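Local coordinates for protein putative N-acetylmuramoyl-L-alanine amidase,autolysin cwp6 (Peptoclostridium difficile, PDB 5J72) that probably acts as a zinc-dependent N-acetylmuramoyl-L-alanine amidase, an autolysin that cleaves peptidoglycan and carries CWB2 modules for anchoring to the cell wall, at residues S77-I80 against E85-V88; E146-G151 against K201-S206; L176-D181 against L383-K388. All blocks are in the same frame, centred on the assembly; numbering follows the deposited sequence. Where two conformers were deposited one is given.

Contact 1 (S77-I80 against E85-V88); sequences SIKI and EQKV
Lys79 lays its aliphatic chain across the side chain of Val88, with CG of Lys79 3.8 Å from CG2 of Val88. The two belong to a beta hairpin of strands 72-82 and 86-89 in the N-terminal domain; the segment axes run 170° apart, hence antiparallel. Lys79 and Val88 form a non-hydrogen-bonded pair, their side chains on one face of the sheet. With CG anti to the backbone N (chi1 177°) and an extended chain beyond it, Lys79 continues past the valine until its CE lies 4.0 Å from CB of Gln86; these two side chains run side by side in the same direction. Methylenes of Lys79 and the CG2 methyl of Val88 supply the overlap on this face, which is exposed at both residues.

Ile80 and Lys87 pair next along the ladder, with their side chains on the other face. Ile80 is buried and also packs on Ala30 of strand 30-39. Strand 72-82 has a partner along each edge: strand 86-89 on one, and on the other strand 30-39, where Ser77 and Lys79 bond through the backbone to Asn36 and Thr34. Across the hairpin, Ile80 N donates to Lys87 O at 2.8 Å with an N-H...O angle of 175°, while the return bond from Lys87 N to Ile80 O is weak at 3.3 Å.

Contact 2 (E146-G151 against K201-S206); sequences EISKQG and KRLNPS
The Arg202 guanidinium is the flat group here, and Lys149 approaches it obliquely, neither squarely over a face nor in line with an edge. CG of Lys149 lies 3.7 Å from NE of Arg202, and CE of Lys149 is 3.8 Å from the same nitrogen, so the methylenes of the lysine do the touching. Ser148 O is also oblique to the group, 4.1 Å from NH1 of Arg202 and not bonded to it. The arginine chain bends at chi3 (63°), which brings NE and NH1 alongside the lysine methylenes, and the extended Lys149 chain carries its NZ 5.0 Å from NE of Arg202.

Next to this pair, Ser148 directs its OG, anti to the backbone N (chi1 177°), at the fork of Leu203: CD1 of Leu203 is 3.4 Å from that oxygen and CD2 is 3.6 Å from it. The contact joins the last turns of helices 140-151 and 194-203 within a CWB2 module, whose parallel sheet underlies Leu203 through Val159 of strand 158-163.

No hydrogen bond spans the two segments; the polar ends of Ser148 and Arg202 are held by residues outside them. Glu199 OE2 accepts from Ser148 OG and makes a salt bridge with Arg202 NH1, and the carbonyls of Trp152 and Lys153 take further guanidinium hydrogens. Glu199 sits on the same helix as Arg202, so its bond to Ser148 OG is the link from that carboxylate to helix 140-151, and its negative charge probably eases the proximity of the two cationic side chains.

Contact 3 (L176-D181 against L383-K388); sequences LASTYD and LAAKLK
Ser178 and Ala385 make the close part of this contact: their CA atoms are 6.4 Å apart, and CB of Ser178 lies 3.9 Å from CB of Ala385. Both residues point their CB atoms toward the partner helix, and with such short side chains the backbones come near. The serine was modelled in two conformers; in the one described, OG of Ser178 is 3.2 Å from CB of Ala385, an approach that is less certain for that reason. Here OG is anti to the carbonyl carbon (chi1 -48°), where it bonds to Thr174 O one turn earlier in its own helix.

The contact brings the C-terminal ends of helices 174-180 and 375-387 together, and so joins the first and third CWB2 modules. Each helix closes in a Schellman motif, with Asp181 and Lys388 taking positive phi after the last turn.

On the looser side, Asp181 and Lys386 face each other across a water. OD1 of Asp181 is 4.2 Å from NZ of Lys386, too far for a salt bridge. The water donates to Asp181 OD1 at 3.1 Å and accepts from Lys386 NZ at 2.9 Å. The lysine chain is extended until its last torsion (chi4 70°), where it bends, and NZ also donates to Leu7 O, beside the calcium-binding residue Asn6 of strand 3-7. A bound calcium ion lies about 4 Å from the side chain of Asp181.

Overall arrangement
Contacts 2 and 3 adjoin, their centres about 14 Å apart: Ile147 CG2 packs on Leu383 CB at 3.9 Å, so helix 140-151 of contact 2 packs against helix 375-387 of contact 3. Contact 1 stands at the periphery, in the N-terminal domain, with its centre about 43 Å from that of the chain against 25 and 16 Å for the others, and does not touch either. Its chemistry is backbone pairing plus aliphatic overlap on an exposed face. Contact 2 packs helices inside one CWB2 module, with Glu199 of the second helix paired to Arg202, whereas contact 3 joins two modules by small-residue packing and a water bridge. All three are only partly buried.

Contact 1 (S77-I80 against E85-V88)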
ATOM      1  N   SER A  77      29.035   9.998 -21.252  1.00 17.43           N
ATOM      2  CA  SER A  77      30.413   9.765 -20.901  1.00 18.94           C
ATOM      3  C   SER A  77      30.631   9.729 -19.421  1.00 20.29           C
ATOM      4  O   SER A  77      29.782  10.138 -18.624  1.00 18.54           O
ATOM      5  CB  SER A  77      31.283  10.913 -21.479  1.00 20.47           C
ATOM      6  OG  SER A  77      30.929  12.158 -20.877  1.00 20.64           O
ATOM      7  N   ILE A  78      31.811   9.225 -19.033  1.00 18.34           N
ATOM      8  CA  ILE A  78      32.217   9.250 -17.633  1.00 17.69           C
ATOM      9  C   ILE A  78      33.583   9.863 -17.577  1.00 18.53           C
ATOM     10  O   ILE A  78      34.477   9.419 -18.318  1.00 19.62           O
ATOM     11  CB  ILE A  78      32.285   7.796 -17.058  1.00 19.72           C
ATOM     12  CG1 ILE A  78      30.888   7.195 -17.027  1.00 18.26           C
ATOM     13  CG2 ILE A  78      32.901   7.863 -15.642  1.00 18.95           C
ATOM     14  CD1 ILE A  78      30.856   5.684 -16.556  1.00 22.25           C
ATOM     15  N   LYS A  79      33.772  10.869 -16.720  1.00 18.75           N
ATOM     16  CA  LYS A  79      35.075  11.465 -16.602  1.00 19.42           C
ATOM     17  C   LYS A  79      35.660  11.001 -15.255  1.00 19.79           C
ATOM     18  O   LYS A  79      34.972  11.129 -14.237  1.00 20.86           O
ATOM     19  CB  LYS A  79      34.983  13.028 -16.571  1.00 17.55           C
ATOM     20  CG  LYS A  79      36.385  13.671 -16.375  1.00 18.12           C
ATOM     21  CD  LYS A  79      36.368  15.213 -16.649  1.00 21.02           C
ATOM     22  CE  LYS A  79      37.608  15.883 -16.136  1.00 23.01           C
ATOM     23  NZ  LYS A  79      37.674  17.301 -16.613  1.00 21.16           N
ATOM     24  N   ILE A  80      36.877  10.480 -15.267  1.00 20.05           N
ATOM     25  CA  ILE A  80      37.535  10.033 -14.034  1.00 20.03           C
ATOM     26  C   ILE A  80      38.365  11.170 -13.495  1.00 23.45           C
ATOM     27  O   ILE A  80      39.306  11.613 -14.157  1.00 24.74           O
ATOM     28  CB  ILE A  80      38.361   8.800 -14.390  1.00 23.56           C
ATOM     29  CG1 ILE A  80      37.400   7.712 -14.969  1.00 23.74           C
ATOM     30  CG2 ILE A  80      39.137   8.304 -13.148  1.00 23.75           C
ATOM     31  CD1 ILE A  80      38.141   6.559 -15.713  1.00 26.12           C
ATOM     32  N   GLU A  85      45.945  12.818 -13.255  1.00 51.64           N
ATOM     33  CA  GLU A  85      45.469  12.508 -14.586  1.00 47.01           C
ATOM     34  C   GLU A  85      43.949  12.368 -14.605  1.00 42.40           C
ATOM     35  O   GLU A  85      43.361  11.859 -13.644  1.00 36.49           O
ATOM     36  CB  GLU A  85      46.086  11.209 -15.068  1.00 50.57           C
ATOM     37  CG  GLU A  85      45.756  10.900 -16.503  1.00 63.71           C
ATOM     38  CD  GLU A  85      46.376   9.578 -16.936  1.00 76.94           C
ATOM     39  OE1 GLU A  85      45.871   8.518 -16.482  1.00 79.93           O
ATOM     40  OE2 GLU A  85      47.368   9.610 -17.719  1.00 74.96           O
ATOM     41  N   GLN A  86      43.308  12.842 -15.683  1.00 32.26           N
ATOM     42  CA  GLN A  86      41.872  12.699 -15.801  1.00 27.39           C
ATOM     43  C   GLN A  86      41.670  11.904 -17.065  1.00 32.19           C
ATOM     44  O   GLN A  86      42.406  12.122 -18.040  1.00 39.00           O
ATOM     45  CB  GLN A  86      41.183  14.065 -15.866  1.00 26.86           C
ATOM     46  CG  GLN A  86      41.383  14.844 -14.556  1.00 30.62           C
ATOM     47  CD  GLN A  86      42.759  15.535 -14.490  1.00 38.89           C
ATOM     48  OE1 GLN A  86      43.492  15.405 -13.492  1.00 41.52           O
ATOM     49  NE2 GLN A  86      43.147  16.269 -15.515  1.00 31.75           N
ATOM     50  N   LYS A  87      40.790  10.997 -17.081  1.00 28.02           N
ATOM     51  CA  LYS A  87      40.573  10.213 -18.274  1.00 25.45           C
ATOM     52  C   LYS A  87      39.093  10.319 -18.570  1.00 23.40           C
ATOM     53  O   LYS A  87      38.315  10.329 -17.619  1.00 23.03           O
ATOM     54  CB  LYS A  87      41.000   8.757 -17.984  1.00 28.42           C
ATOM     55  CG  LYS A  87      40.607   7.775 -19.071  1.00 32.89           C
ATOM     56  CD  LYS A  87      41.212   6.354 -18.750  1.00 40.25           C
ATOM     57  CE  LYS A  87      40.946   5.406 -19.844  1.00 47.10           C
ATOM     58  NZ  LYS A  87      41.625   5.834 -21.105  1.00 62.78           N
ATOM     59  N   VAL A  88      38.696  10.402 -19.832  1.00 21.04           N
ATOM     60  CA  VAL A  88      37.277  10.478 -20.149  1.00 19.49           C
ATOM     61  C   VAL A  88      36.922   9.318 -21.003  1.00 18.73           C
ATOM     62  O   VAL A  88      37.604   9.042 -22.010  1.00 20.76           O
ATOM     63  CB  VAL A  88      36.964  11.794 -20.916  1.00 20.01           C
ATOM     64  CG1 VAL A  88      35.530  11.800 -21.445  1.00 23.47           C
ATOM     65  CG2 VAL A  88      37.208  12.997 -19.986  1.00 18.24           C
TER

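Contact 2 (E146-G151 against K201-S206)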
ATOM      1  N   GLU A 146       7.744  -7.486 -16.859  1.00 19.50           N
ATOM      2  CA  GLU A 146       7.823  -6.051 -17.095  1.00 18.17           C
ATOM      3  C   GLU A 146       8.453  -5.339 -15.913  1.00 16.75           C
ATOM      4  O   GLU A 146       9.082  -4.308 -16.092  1.00 17.29           O
ATOM      5  CB  GLU A 146       6.442  -5.453 -17.377  1.00 21.38           C
ATOM      6  CG  GLU A 146       5.852  -6.009 -18.684  1.00 24.94           C
ATOM      7  CD  GLU A 146       6.792  -5.696 -19.892  1.00 33.21           C
ATOM      8  OE1 GLU A 146       7.203  -6.636 -20.606  1.00 39.20           O
ATOM      9  OE2 GLU A 146       7.135  -4.525 -20.079  1.00 35.07           O
ATOM     10  N   ILE A 147       8.271  -5.885 -14.698  1.00 15.82           N
ATOM     11  CA  ILE A 147       8.859  -5.277 -13.498  1.00 15.54           C
ATOM     12  C   ILE A 147      10.403  -5.437 -13.556  1.00 15.61           C
ATOM     13  O   ILE A 147      11.158  -4.522 -13.232  1.00 17.34           O
ATOM     14  CB  ILE A 147       8.244  -5.968 -12.264  1.00 16.54           C
ATOM     15  CG1 ILE A 147       6.757  -5.491 -12.059  1.00 17.50           C
ATOM     16  CG2 ILE A 147       9.054  -5.557 -10.991  1.00 16.81           C
ATOM     17  CD1 ILE A 147       6.001  -6.416 -11.033  1.00 16.68           C
ATOM     18  N   SER A 148      10.821  -6.613 -13.922  1.00 17.41           N
ATOM     19  CA  SER A 148      12.235  -6.977 -14.070  1.00 12.76           C
ATOM     20  C   SER A 148      12.927  -6.016 -15.095  1.00 15.26           C
ATOM     21  O   SER A 148      13.992  -5.448 -14.829  1.00 16.57           O
ATOM     22  CB  SER A 148      12.288  -8.458 -14.554  1.00 15.85           C
ATOM     23  OG  SER A 148      13.663  -8.769 -14.756  1.00 18.72           O
ATOM     24  N   LYS A 149      12.283  -5.779 -16.238  1.00 15.87           N
ATOM     25  CA  LYS A 149      12.845  -4.856 -17.272  1.00 19.30           C
ATOM     26  C   LYS A 149      12.908  -3.476 -16.789  1.00 20.16           C
ATOM     27  O   LYS A 149      13.790  -2.714 -17.176  1.00 20.10           O
ATOM     28  CB  LYS A 149      11.974  -4.905 -18.524  1.00 19.89           C
ATOM     29  CG  LYS A 149      12.221  -6.183 -19.262  1.00 21.81           C
ATOM     30  CD  LYS A 149      11.263  -6.328 -20.462  1.00 35.64           C
ATOM     31  CE  LYS A 149      11.641  -7.622 -21.167  1.00 50.67           C
ATOM     32  NZ  LYS A 149      10.755  -7.957 -22.341  1.00 60.63           N
ATOM     33  N   GLN A 150      11.974  -3.087 -15.924  1.00 18.05           N
ATOM     34  CA  GLN A 150      12.025  -1.730 -15.387  1.00 17.22           C
ATOM     35  C   GLN A 150      13.154  -1.498 -14.435  1.00 20.87           C
ATOM     36  O   GLN A 150      13.848  -0.471 -14.545  1.00 19.58           O
ATOM     37  CB  GLN A 150      10.683  -1.413 -14.641  1.00 18.77           C
ATOM     38  CG  GLN A 150      10.572   0.043 -14.178  1.00 19.38           C
ATOM     39  CD  GLN A 150      10.519   1.011 -15.368  1.00 20.74           C
ATOM     40  OE1 GLN A 150      10.133   0.632 -16.492  1.00 21.23           O
ATOM     41  NE2 GLN A 150      10.849   2.289 -15.097  1.00 19.63           N
ATOM     42  N   GLY A 151      13.400  -2.400 -13.459  1.00 18.53           N
ATOM     43  CA  GLY A 151      14.451  -2.054 -12.501  1.00 16.71           C
ATOM     44  C   GLY A 151      15.807  -2.704 -12.804  1.00 17.57           C
ATOM     45  O   GLY A 151      16.831  -2.381 -12.175  1.00 18.36           O
ATOM     46  N   LYS A 201      17.006 -15.385 -19.771  1.00 16.68           N
ATOM     47  CA  LYS A 201      18.099 -15.233 -20.754  1.00 19.01           C
ATOM     48  C   LYS A 201      18.548 -13.767 -20.915  1.00 21.23           C
ATOM     49  O   LYS A 201      19.760 -13.459 -20.980  1.00 20.15           O
ATOM     50  CB  LYS A 201      17.619 -15.717 -22.160  1.00 22.06           C
ATOM     51  CG  LYS A 201      17.514 -17.255 -22.192  1.00 27.52           C
ATOM     52  CD  LYS A 201      17.046 -17.715 -23.654  1.00 39.43           C
ATOM     53  CE  LYS A 201      17.076 -19.235 -23.843  1.00 52.36           C
ATOM     54  NZ  LYS A 201      18.483 -19.819 -23.906  1.00 51.23           N
ATOM     55  N   ARG A 202      17.585 -12.874 -20.968  1.00 18.13           N
ATOM     56  CA  ARG A 202      17.908 -11.444 -21.142  1.00 14.48           C
ATOM     57  C   ARG A 202      18.714 -10.901 -19.951  1.00 14.73           C
ATOM     58  O   ARG A 202      19.652 -10.137 -20.171  1.00 16.88           O
ATOM     59  CB  ARG A 202      16.582 -10.618 -21.253  1.00 16.81           C
ATOM     60  CG  ARG A 202      16.830  -9.217 -21.859  1.00 17.78           C
ATOM     61  CD  ARG A 202      15.589  -8.295 -21.659  1.00 21.60           C
ATOM     62  NE  ARG A 202      15.309  -8.051 -20.242  1.00 20.04           N
ATOM     63  CZ  ARG A 202      16.011  -7.196 -19.503  1.00 19.85           C
ATOM     64  NH1 ARG A 202      15.745  -7.063 -18.211  1.00 19.01           N
ATOM     65  NH2 ARG A 202      16.994  -6.469 -20.056  1.00 18.84           N
ATOM     66  N   LEU A 203      18.344 -11.286 -18.721  1.00 15.57           N
ATOM     67  CA  LEU A 203      19.056 -10.777 -17.503  1.00 14.14           C
ATOM     68  C   LEU A 203      20.466 -11.340 -17.395  1.00 17.18           C
ATOM     69  O   LEU A 203      21.264 -10.756 -16.657  1.00 15.66           O
ATOM     70  CB  LEU A 203      18.310 -11.208 -16.195  1.00 15.31           C
ATOM     71  CG  LEU A 203      16.934 -10.510 -16.068  1.00 16.25           C
ATOM     72  CD1 LEU A 203      16.075 -11.186 -15.010  1.00 13.14           C
ATOM     73  CD2 LEU A 203      17.141  -9.064 -15.646  1.00 15.88           C
ATOM     74  N   ASN A 204      20.727 -12.480 -18.045  1.00 18.18           N
ATOM     75  CA  ASN A 204      22.031 -13.195 -18.026  1.00 17.88           C
ATOM     76  C   ASN A 204      22.569 -13.376 -16.568  1.00 19.76           C
ATOM     77  O   ASN A 204      23.669 -12.943 -16.228  1.00 20.76           O
ATOM     78  CB  ASN A 204      23.058 -12.452 -18.823  1.00 20.58           C
ATOM     79  CG  ASN A 204      24.257 -13.450 -19.104  1.00 25.76           C
ATOM     80  OD1 ASN A 204      24.001 -14.646 -19.385  1.00 31.73           O
ATOM     81  ND2 ASN A 204      25.434 -13.054 -18.969  1.00 25.12           N
ATOM     82  N   PRO A 205      21.772 -13.953 -15.691  1.00 17.65           N
ATOM     83  CA  PRO A 205      22.261 -14.119 -14.310  1.00 15.20           C
ATOM     84  C   PRO A 205      23.294 -15.228 -14.212  1.00 19.18           C
ATOM     85  O   PRO A 205      23.387 -16.082 -15.104  1.00 19.80           O
ATOM     86  CB  PRO A 205      20.983 -14.533 -13.551  1.00 17.40           C
ATOM     87  CG  PRO A 205      20.199 -15.301 -14.603  1.00 18.19           C
ATOM     88  CD  PRO A 205      20.438 -14.520 -15.891  1.00 17.75           C
ATOM     89  N   SER A 206      24.009 -15.238 -13.122  1.00 18.78           N
ATOM     90  CA  SER A 206      24.978 -16.305 -12.756  1.00 22.19           C
ATOM     91  C   SER A 206      24.283 -17.243 -11.762  1.00 23.73           C
ATOM     92  O   SER A 206      24.673 -18.402 -11.625  1.00 21.69           O
ATOM     93  CB  SER A 206      26.140 -15.696 -11.954  1.00 25.80           C
ATOM     94  OG  SER A 206      26.973 -14.974 -12.822  1.00 36.32           O
TER

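Contact 3 (L176-D181 against L383-K388)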
ATOM      1  N   LEU A 176      14.834 -10.514   0.894  1.00 18.49           N
ATOM      2  CA  LEU A 176      16.044 -11.203   0.396  1.00 18.37           C
ATOM      3  C   LEU A 176      16.333 -10.748  -1.044  1.00 16.93           C
ATOM      4  O   LEU A 176      17.481 -10.489  -1.380  1.00 19.42           O
ATOM      5  CB  LEU A 176      15.783 -12.698   0.399  1.00 16.39           C
ATOM      6  CG  LEU A 176      17.023 -13.533  -0.122  1.00 17.67           C
ATOM      7  CD1 LEU A 176      18.272 -13.207   0.746  1.00 23.12           C
ATOM      8  CD2 LEU A 176      16.699 -15.030   0.047  1.00 25.42           C
ATOM      9  N   ALA A 177      15.291 -10.711  -1.925  1.00 17.42           N
ATOM     10  CA  ALA A 177      15.526 -10.189  -3.271  1.00 16.86           C
ATOM     11  C   ALA A 177      16.115  -8.787  -3.197  1.00 17.33           C
ATOM     12  O   ALA A 177      17.000  -8.468  -4.002  1.00 17.69           O
ATOM     13  CB  ALA A 177      14.212 -10.147  -4.073  1.00 16.59           C
ATOM     14  N   SER A 178      15.673  -7.970  -2.231  1.00 19.70           N
ATOM     15  CA  SER A 178      16.196  -6.616  -2.094  1.00 18.38           C
ATOM     16  C   SER A 178      17.634  -6.642  -1.606  1.00 22.50           C
ATOM     17  O   SER A 178      18.450  -5.808  -2.029  1.00 22.43           O
ATOM     18  CB  SER A 178      15.366  -5.793  -1.103  1.00 23.19           C
ATOM     19  OG  SER A 178      13.975  -5.940  -1.408  0.79 27.28           O
ATOM     20  N   THR A 179      17.969  -7.593  -0.714  1.00 18.99           N
ATOM     21  CA  THR A 179      19.345  -7.686  -0.255  1.00 17.95           C
ATOM     22  C   THR A 179      20.270  -8.070  -1.435  1.00 20.32           C
ATOM     23  O   THR A 179      21.400  -7.570  -1.514  1.00 23.90           O
ATOM     24  CB  THR A 179      19.434  -8.788   0.845  1.00 21.53           C
ATOM     25  OG1 THR A 179      18.673  -8.295   1.978  1.00 21.58           O
ATOM     26  CG2 THR A 179      20.870  -9.043   1.277  1.00 23.76           C
ATOM     27  N   TYR A 180      19.784  -8.946  -2.332  1.00 19.52           N
ATOM     28  CA  TYR A 180      20.555  -9.299  -3.530  1.00 23.21           C
ATOM     29  C   TYR A 180      20.453  -8.210  -4.633  1.00 27.09           C
ATOM     30  O   TYR A 180      21.226  -8.248  -5.595  1.00 29.89           O
ATOM     31  CB  TYR A 180      19.946 -10.523  -4.208  1.00 22.10           C
ATOM     32  CG  TYR A 180      19.968 -11.836  -3.453  1.00 22.87           C
ATOM     33  CD1 TYR A 180      21.005 -12.146  -2.580  1.00 22.10           C
ATOM     34  CD2 TYR A 180      18.980 -12.780  -3.653  1.00 20.57           C
ATOM     35  CE1 TYR A 180      21.049 -13.379  -1.924  1.00 22.50           C
ATOM     36  CE2 TYR A 180      19.018 -14.020  -3.012  1.00 23.01           C
ATOM     37  CZ  TYR A 180      20.054 -14.305  -2.158  1.00 23.16           C
ATOM     38  OH  TYR A 180      20.045 -15.544  -1.592  1.00 24.78           O
ATOM     39  N   ASP A 181      19.476  -7.321  -4.519  1.00 26.12           N
ATOM     40  CA  ASP A 181      19.145  -6.309  -5.560  1.00 27.89           C
ATOM     41  C   ASP A 181      18.810  -7.130  -6.824  1.00 27.39           C
ATOM     42  O   ASP A 181      19.427  -7.017  -7.872  1.00 24.06           O
ATOM     43  CB  ASP A 181      20.304  -5.302  -5.778  1.00 34.47           C
ATOM     44  CG  ASP A 181      19.926  -4.153  -6.733  1.00 43.53           C
ATOM     45  OD1 ASP A 181      18.689  -3.957  -6.998  1.00 39.84           O
ATOM     46  OD2 ASP A 181      20.851  -3.464  -7.215  1.00 47.97           O
ATOM     47  N   LEU A 383      11.120  -4.102  -6.595  1.00 13.26           N
ATOM     48  CA  LEU A 383      11.187  -2.781  -7.271  1.00 14.34           C
ATOM     49  C   LEU A 383      10.770  -1.688  -6.345  1.00 13.54           C
ATOM     50  O   LEU A 383      11.434  -0.639  -6.260  1.00 15.51           O
ATOM     51  CB  LEU A 383      10.269  -2.807  -8.542  1.00 15.95           C
ATOM     52  CG  LEU A 383      10.262  -1.400  -9.275  1.00 14.60           C
ATOM     53  CD1 LEU A 383      11.655  -1.086  -9.857  1.00 16.54           C
ATOM     54  CD2 LEU A 383       9.215  -1.473 -10.439  1.00 16.00           C
ATOM     55  N   ALA A 384       9.684  -1.921  -5.559  1.00 14.90           N
ATOM     56  CA  ALA A 384       9.270  -0.921  -4.561  1.00 15.19           C
ATOM     57  C   ALA A 384      10.452  -0.695  -3.565  1.00 16.06           C
ATOM     58  O   ALA A 384      10.798   0.414  -3.159  1.00 16.06           O
ATOM     59  CB  ALA A 384       8.032  -1.482  -3.799  1.00 13.11           C
ATOM     60  N   ALA A 385      11.113  -1.804  -3.172  1.00 15.34           N
ATOM     61  CA  ALA A 385      12.233  -1.647  -2.222  1.00 16.03           C
ATOM     62  C   ALA A 385      13.410  -0.819  -2.873  1.00 17.03           C
ATOM     63  O   ALA A 385      13.983   0.030  -2.227  1.00 18.82           O
ATOM     64  CB  ALA A 385      12.777  -3.021  -1.886  1.00 14.61           C
ATOM     65  N   LYS A 386      13.740  -1.115  -4.114  1.00 16.33           N
ATOM     66  CA  LYS A 386      14.819  -0.389  -4.862  1.00 15.70           C
ATOM     67  C   LYS A 386      14.457   1.145  -4.934  1.00 16.84           C
ATOM     68  O   LYS A 386      15.284   2.014  -4.696  1.00 18.91           O
ATOM     69  CB  LYS A 386      14.870  -0.968  -6.303  1.00 14.88           C
ATOM     70  CG  LYS A 386      15.984  -0.286  -7.173  1.00 18.15           C
ATOM     71  CD  LYS A 386      16.013  -0.975  -8.567  1.00 25.50           C
ATOM     72  CE  LYS A 386      16.962  -0.208  -9.511  1.00 35.45           C
ATOM     73  NZ  LYS A 386      18.409  -0.363  -9.138  1.00 36.71           N
ATOM     74  N   LEU A 387      13.217   1.432  -5.245  1.00 16.06           N
ATOM     75  CA  LEU A 387      12.729   2.830  -5.345  1.00 17.17           C
ATOM     76  C   LEU A 387      12.477   3.483  -3.980  1.00 19.07           C
ATOM     77  O   LEU A 387      12.223   4.702  -3.921  1.00 19.67           O
ATOM     78  CB  LEU A 387      11.391   2.837  -6.129  1.00 16.58           C
ATOM     79  CG  LEU A 387      11.490   2.284  -7.550  1.00 16.04           C
ATOM     80  CD1 LEU A 387      10.070   2.247  -8.200  1.00 18.24           C
ATOM     81  CD2 LEU A 387      12.520   3.215  -8.365  1.00 18.06           C
ATOM     82  N   LYS A 388      12.534   2.692  -2.877  1.00 17.05           N
ATOM     83  CA  LYS A 388      12.277   3.128  -1.503  1.00 18.25           C
ATOM     84  C   LYS A 388      10.873   3.796  -1.465  1.00 20.31           C
ATOM     85  O   LYS A 388      10.723   4.931  -0.959  1.00 19.78           O
ATOM     86  CB  LYS A 388      13.389   4.032  -0.985  1.00 21.08           C
ATOM     87  CG  LYS A 388      14.777   3.302  -1.031  1.00 23.51           C
ATOM     88  CD  LYS A 388      15.818   4.247  -0.393  1.00 29.81           C
ATOM     89  CE  LYS A 388      17.258   3.727  -0.325  1.00 38.06           C
ATOM     90  NZ  LYS A 388      17.304   2.350   0.179  1.00 47.13           N
TER
HETATM   91  O   HOH W   1      19.011  -3.093  -9.947  1.00 38.63           O